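Side-chain contacts in ankyrin repeat and SOCS box protein 11 (Homo sapiens, PDB 4UUC), which serves as the substrate-recognition subunit of a cullin-5 RING E3 ubiquitin ligase, directing targets such as BIK, DIRAS2 and RPN1 to proteasomal degradation: residues P7-A12 with L41-L46; E108-G113 with L139-T144. All coordinates share one frame; numbering follows the deposited sequence.

Contact 1: P7-A12 with L41-L46; sequences PLHEAA and LHEACL
Neighbouring helices of the ankyrin stack meet here: H9 and A12 of ANK 1 pack against E43 and A44 of ANK 2. The two short segments run nearly parallel, 14° apart with a closest axis approach of 8.0 Å, as expected for equivalent helices of successive repeats. The small alanines are consistent with this spacing. A12 CB lies 4.0 Å from A44 CB, and A12 O receives a CA-H...O contact from A44 CA at 3.5 Å. Beside this alanine pair, the larger side chains cross at about a right angle. E43 OE2 comes to the edge of the imidazole, near its plane, 3.4 Å from H9 CD2, while the carboxylate and ring planes are inclined by 65°. E43 gets there because its CG is anti to the carbonyl carbon (chi1 -57°) and its chain then bends at chi2. The same OE2 takes part in a salt bridge with R5, whose guanidinium also pairs with E10, which probably offsets the proximity of the two acids. With alanine at E43, R5 is likely to lose this salt-bridge partner and the CD2 edge of H9 its neighbour. H9 is the histidine of the S-P-L-H form of the ankyrin signature, and both its nitrogens are engaged: ND1 with S6 OG in its own repeat, NE2 with the backbone oxygen of V38 in the next.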
loop_
_atom_site.group_PDB
_atom_site.type_symbol
_atom_site.label_atom_id
_atom_site.label_comp_id
_atom_site.label_asym_id
_atom_site.label_seq_id
_atom_site.Cartn_x
_atom_site.Cartn_y
_atom_site.Cartn_z
ATOM N N PRO A 7 -7.519 9.796 -26.955
ATOM C CA PRO A 7 -6.149 9.446 -27.348
ATOM C C PRO A 7 -5.115 9.764 -26.265
ATOM O O PRO A 7 -4.164 9.000 -26.093
ATOM C CB PRO A 7 -5.924 10.300 -28.596
ATOM C CG PRO A 7 -7.294 10.418 -29.201
ATOM C CD PRO A 7 -8.232 10.513 -28.029
ATOM N N LEU A 8 -5.295 10.866 -25.543
ATOM C CA LEU A 8 -4.377 11.212 -24.462
ATOM C C LEU A 8 -4.378 10.141 -23.366
ATOM O O LEU A 8 -3.319 9.779 -22.853
ATOM C CB LEU A 8 -4.734 12.573 -23.862
ATOM C CG LEU A 8 -3.728 13.136 -22.853
ATOM C CD1 LEU A 8 -2.391 13.446 -23.517
ATOM C CD2 LEU A 8 -4.275 14.379 -22.175
ATOM N N HIS A 9 -5.562 9.640 -23.012
ATOM C CA HIS A 9 -5.683 8.565 -22.024
ATOM C C HIS A 9 -4.855 7.357 -22.450
ATOM O O HIS A 9 -4.155 6.746 -21.642
ATOM C CB HIS A 9 -7.144 8.129 -21.846
ATOM C CG HIS A 9 -7.960 9.030 -20.972
ATOM N ND1 HIS A 9 -8.538 10.195 -21.431
ATOM C CD2 HIS A 9 -8.334 8.912 -19.675
ATOM C CE1 HIS A 9 -9.214 10.766 -20.451
ATOM N NE2 HIS A 9 -9.106 10.008 -19.374
ATOM N N GLU A 10 -4.957 7.016 -23.730
ATOM C CA GLU A 10 -4.286 5.845 -24.277
ATOM C C GLU A 10 -2.775 6.043 -24.327
ATOM O O GLU A 10 -2.017 5.131 -23.990
ATOM C CB GLU A 10 -4.828 5.529 -25.677
ATOM C CG GLU A 10 -4.139 4.366 -26.379
ATOM C CD GLU A 10 -4.319 3.032 -25.666
ATOM O OE1 GLU A 10 -5.205 2.925 -24.788
ATOM O OE2 GLU A 10 -3.569 2.081 -25.989
ATOM N N ALA A 11 -2.330 7.222 -24.754
ATOM C CA ALA A 11 -0.899 7.514 -24.768
ATOM C C ALA A 11 -0.346 7.422 -23.348
ATOM O O ALA A 11 0.724 6.852 -23.115
ATOM C CB ALA A 11 -0.626 8.887 -25.360
ATOM N N ALA A 12 -1.094 7.966 -22.396
ATOM C CA ALA A 12 -0.682 7.939 -20.995
ATOM C C ALA A 12 -0.628 6.515 -20.448
ATOM O O ALA A 12 0.300 6.158 -19.719
ATOM C CB ALA A 12 -1.623 8.788 -20.155
ATOM N N LEU A 41 -3.885 11.388 -16.197
ATOM C CA LEU A 41 -2.911 11.271 -15.111
ATOM C C LEU A 41 -3.125 9.983 -14.321
ATOM O O LEU A 41 -2.159 9.304 -13.967
ATOM C CB LEU A 41 -2.986 12.478 -14.174
ATOM C CG LEU A 41 -2.004 12.449 -12.996
ATOM C CD1 LEU A 41 -0.558 12.399 -13.486
ATOM C CD2 LEU A 41 -2.218 13.644 -12.084
ATOM N N HIS A 42 -4.385 9.650 -14.041
ATOM C CA HIS A 42 -4.709 8.381 -13.388
ATOM C C HIS A 42 -4.088 7.215 -14.156
ATOM O O HIS A 42 -3.473 6.330 -13.560
ATOM C CB HIS A 42 -6.225 8.169 -13.280
ATOM C CG HIS A 42 -6.874 8.922 -12.159
ATOM N ND1 HIS A 42 -7.820 9.901 -12.375
ATOM C CD2 HIS A 42 -6.735 8.825 -10.816
ATOM C CE1 HIS A 42 -8.228 10.382 -11.214
ATOM N NE2 HIS A 42 -7.585 9.746 -10.251
ATOM N N GLU A 43 -4.234 7.223 -15.483
ATOM C CA GLU A 43 -3.751 6.113 -16.298
ATOM C C GLU A 43 -2.220 6.068 -16.371
ATOM O O GLU A 43 -1.635 4.987 -16.314
ATOM C CB GLU A 43 -4.356 6.183 -17.703
ATOM C CG GLU A 43 -5.884 6.189 -17.668
ATOM C CD GLU A 43 -6.552 5.314 -18.717
ATOM O OE1 GLU A 43 -5.961 4.296 -19.139
ATOM O OE2 GLU A 43 -7.692 5.647 -19.117
ATOM N N ALA A 44 -1.570 7.223 -16.484
ATOM C CA ALA A 44 -0.104 7.257 -16.468
ATOM C C ALA A 44 0.435 6.696 -15.154
ATOM O O ALA A 44 1.399 5.936 -15.142
ATOM C CB ALA A 44 0.413 8.673 -16.679
ATOM N N CYS A 45 -0.183 7.070 -14.042
ATOM C CA CYS A 45 0.318 6.638 -12.742
ATOM C C CYS A 45 0.068 5.146 -12.515
ATOM O O CYS A 45 0.883 4.468 -11.899
ATOM C CB CYS A 45 -0.318 7.470 -11.629
ATOM S SG CYS A 45 0.300 9.167 -11.590
ATOM N N LEU A 46 -1.047 4.634 -13.029
ATOM C CA LEU A 46 -1.352 3.214 -12.902
ATOM C C LEU A 46 -0.353 2.379 -13.699
ATOM O O LEU A 46 -0.044 1.247 -13.328
ATOM C CB LEU A 46 -2.786 2.922 -13.364
ATOM C CG LEU A 46 -3.287 1.497 -13.106
ATOM C CD1 LEU A 46 -3.308 1.164 -11.615
ATOM C CD2 LEU A 46 -4.666 1.302 -13.710
#

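Contact 2: E108-G113 with L139-T144; sequences EAVKRG and LYVACT
V110 and V141 interlock between helices of the consecutive ankyrin repeats ANK 4 and ANK 5, each sending a methyl group onto the backbone of the opposite helix. Both point toward the partner segment, and in both CG1 is anti to the backbone N (chi1 172° and 174°), which aims that branch across the gap. V110 CG1 settles over the backbone at A142, 3.4 Å from A142 N, and also meets A142 CB at 3.5 Å. Packing is tight here, since the same methyl lies closer than usual to A142 CA. In the reverse direction V141 CG1 presses on K111, with K111 N at 3.5 Å and K111 CB at 3.8 Å. V110 CG1 and V141 CG1 are 3.9 Å apart, their CB-CG1 bonds turned somewhat more than a right angle from each other; the side-chain pairs across the segments are apolar. K111 contributes only the root of its side chain; beyond CG the chain is extended and its end leads away. K111 O accepts a hydrogen bond from R147 NE. Helix 105-111 closes with a Schellman motif at G113. On the side of this helix facing away from the contact, R112 NE and E108 OE2 form a salt bridge at 2.7 Å, nearly straight (170°) and through the anti lone pair. In the facing helix, Y140 O is gripped from opposite faces of its plane by T144 N and by T144 OG1, the hydroxyl at 2.8 Å.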
loop_
_atom_site.group_PDB
_atom_site.type_symbol
_atom_site.label_atom_id
_atom_site.label_comp_id
_atom_site.label_asym_id
_atom_site.label_seq_id
_atom_site.Cartn_x
_atom_site.Cartn_y
_atom_site.Cartn_z
ATOM N N GLU A 108 -2.075 -0.272 -0.198
ATOM C CA GLU A 108 -1.931 -0.954 -1.481
ATOM C C GLU A 108 -0.458 -1.208 -1.790
ATOM O O GLU A 108 -0.094 -2.284 -2.276
ATOM C CB GLU A 108 -2.573 -0.143 -2.605
ATOM C CG GLU A 108 -2.609 -0.865 -3.948
ATOM C CD GLU A 108 -3.496 -2.100 -3.941
ATOM O OE1 GLU A 108 -4.411 -2.182 -3.093
ATOM O OE2 GLU A 108 -3.277 -2.991 -4.790
ATOM N N ALA A 109 0.391 -0.222 -1.511
ATOM C CA ALA A 109 1.829 -0.388 -1.727
ATOM C C ALA A 109 2.354 -1.587 -0.942
ATOM O O ALA A 109 3.086 -2.422 -1.485
ATOM C CB ALA A 109 2.583 0.870 -1.334
ATOM N N VAL A 110 1.980 -1.670 0.333
ATOM C CA VAL A 110 2.440 -2.763 1.189
ATOM C C VAL A 110 1.900 -4.098 0.688
ATOM O O VAL A 110 2.649 -5.064 0.583
ATOM C CB VAL A 110 2.020 -2.553 2.657
ATOM C CG1 VAL A 110 2.342 -3.788 3.501
ATOM C CG2 VAL A 110 2.716 -1.330 3.229
ATOM N N LYS A 111 0.609 -4.149 0.371
ATOM C CA LYS A 111 0.004 -5.367 -0.162
ATOM C C LYS A 111 0.815 -5.940 -1.328
ATOM O O LYS A 111 1.044 -7.151 -1.403
ATOM C CB LYS A 111 -1.435 -5.095 -0.609
ATOM C CG LYS A 111 -2.111 -6.276 -1.295
ATOM C CD LYS A 111 -3.569 -5.956 -1.612
ATOM C CE LYS A 111 -4.250 -7.099 -2.344
ATOM N NZ LYS A 111 -5.705 -6.834 -2.540
ATOM N N ARG A 112 1.263 -5.062 -2.220
ATOM C CA ARG A 112 2.000 -5.477 -3.411
ATOM C C ARG A 112 3.505 -5.626 -3.180
ATOM O O ARG A 112 4.241 -5.998 -4.097
ATOM C CB ARG A 112 1.757 -4.478 -4.539
ATOM C CG ARG A 112 0.320 -4.469 -5.038
ATOM C CD ARG A 112 0.099 -3.381 -6.069
ATOM N NE ARG A 112 -1.278 -3.375 -6.562
ATOM C CZ ARG A 112 -1.654 -3.676 -7.805
ATOM N NH1 ARG A 112 -0.763 -4.011 -8.733
ATOM N NH2 ARG A 112 -2.938 -3.630 -8.124
ATOM N N GLY A 113 3.959 -5.335 -1.963
ATOM C CA GLY A 113 5.366 -5.468 -1.615
ATOM C C GLY A 113 6.241 -4.354 -2.158
ATOM O O GLY A 113 7.443 -4.538 -2.351
ATOM N N LEU A 139 1.335 -2.733 8.891
ATOM C CA LEU A 139 2.009 -3.938 9.364
ATOM C C LEU A 139 1.114 -5.163 9.183
ATOM O O LEU A 139 1.581 -6.230 8.787
ATOM C CB LEU A 139 2.415 -3.795 10.833
ATOM C CG LEU A 139 3.114 -5.011 11.442
ATOM C CD1 LEU A 139 4.409 -5.338 10.707
ATOM C CD2 LEU A 139 3.379 -4.759 12.923
ATOM N N TYR A 140 -0.170 -5.005 9.474
ATOM C CA TYR A 140 -1.129 -6.093 9.324
ATOM C C TYR A 140 -1.224 -6.563 7.869
ATOM O O TYR A 140 -1.260 -7.764 7.596
ATOM C CB TYR A 140 -2.502 -5.646 9.825
ATOM C CG TYR A 140 -3.544 -6.732 9.817
ATOM C CD1 TYR A 140 -3.668 -7.613 10.882
ATOM C CD2 TYR A 140 -4.419 -6.868 8.750
ATOM C CE1 TYR A 140 -4.630 -8.606 10.878
ATOM C CE2 TYR A 140 -5.378 -7.852 8.736
ATOM C CZ TYR A 140 -5.484 -8.720 9.796
ATOM O OH TYR A 140 -6.446 -9.700 9.760
ATOM N N VAL A 141 -1.272 -5.609 6.945
ATOM C CA VAL A 141 -1.302 -5.920 5.522
ATOM C C VAL A 141 -0.020 -6.647 5.117
ATOM O O VAL A 141 -0.072 -7.649 4.407
ATOM C CB VAL A 141 -1.481 -4.640 4.673
ATOM C CG1 VAL A 141 -1.368 -4.948 3.180
ATOM C CG2 VAL A 141 -2.827 -3.986 4.983
ATOM N N ALA A 142 1.121 -6.133 5.571
ATOM C CA ALA A 142 2.415 -6.746 5.276
ATOM C C ALA A 142 2.447 -8.212 5.711
ATOM O O ALA A 142 2.964 -9.072 4.994
ATOM C CB ALA A 142 3.539 -5.965 5.959
ATOM N N CYS A 143 1.916 -8.487 6.898
ATOM C CA CYS A 143 1.889 -9.845 7.427
ATOM C C CYS A 143 0.901 -10.734 6.674
ATOM O O CYS A 143 1.166 -11.912 6.445
ATOM C CB CYS A 143 1.555 -9.824 8.919
ATOM S SG CYS A 143 2.858 -9.085 9.942
ATOM N N THR A 144 -0.230 -10.166 6.272
ATOM C CA THR A 144 -1.224 -10.914 5.512
ATOM C C THR A 144 -0.661 -11.412 4.173
ATOM O O THR A 144 -0.986 -12.516 3.732
ATOM C CB THR A 144 -2.466 -10.052 5.260
ATOM O OG1 THR A 144 -3.030 -9.671 6.520
ATOM C CG2 THR A 144 -3.509 -10.816 4.450
#

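In the fold
Contacts 1 and 2 repeat one theme at two places in the ankyrin domain, the part of the protein present here: helices of successive repeats laid side by side. Their centres are about 26 Å apart and their nearest atoms about 6 Å, without touching. The centre of contact 1, near the N-terminal end, is about 21 Å from the centre of the chain, that of contact 2 about 6 Å. Helix 73-80 joins them: P73 is touched by L41, H42 and C45 of contact 1, and F75 by E108 of contact 2, while C79 meets L46, E108 and R112. By position in the repeat, V110 takes the place of A12 and V141 that of E43, whereas A44 and A142 correspond.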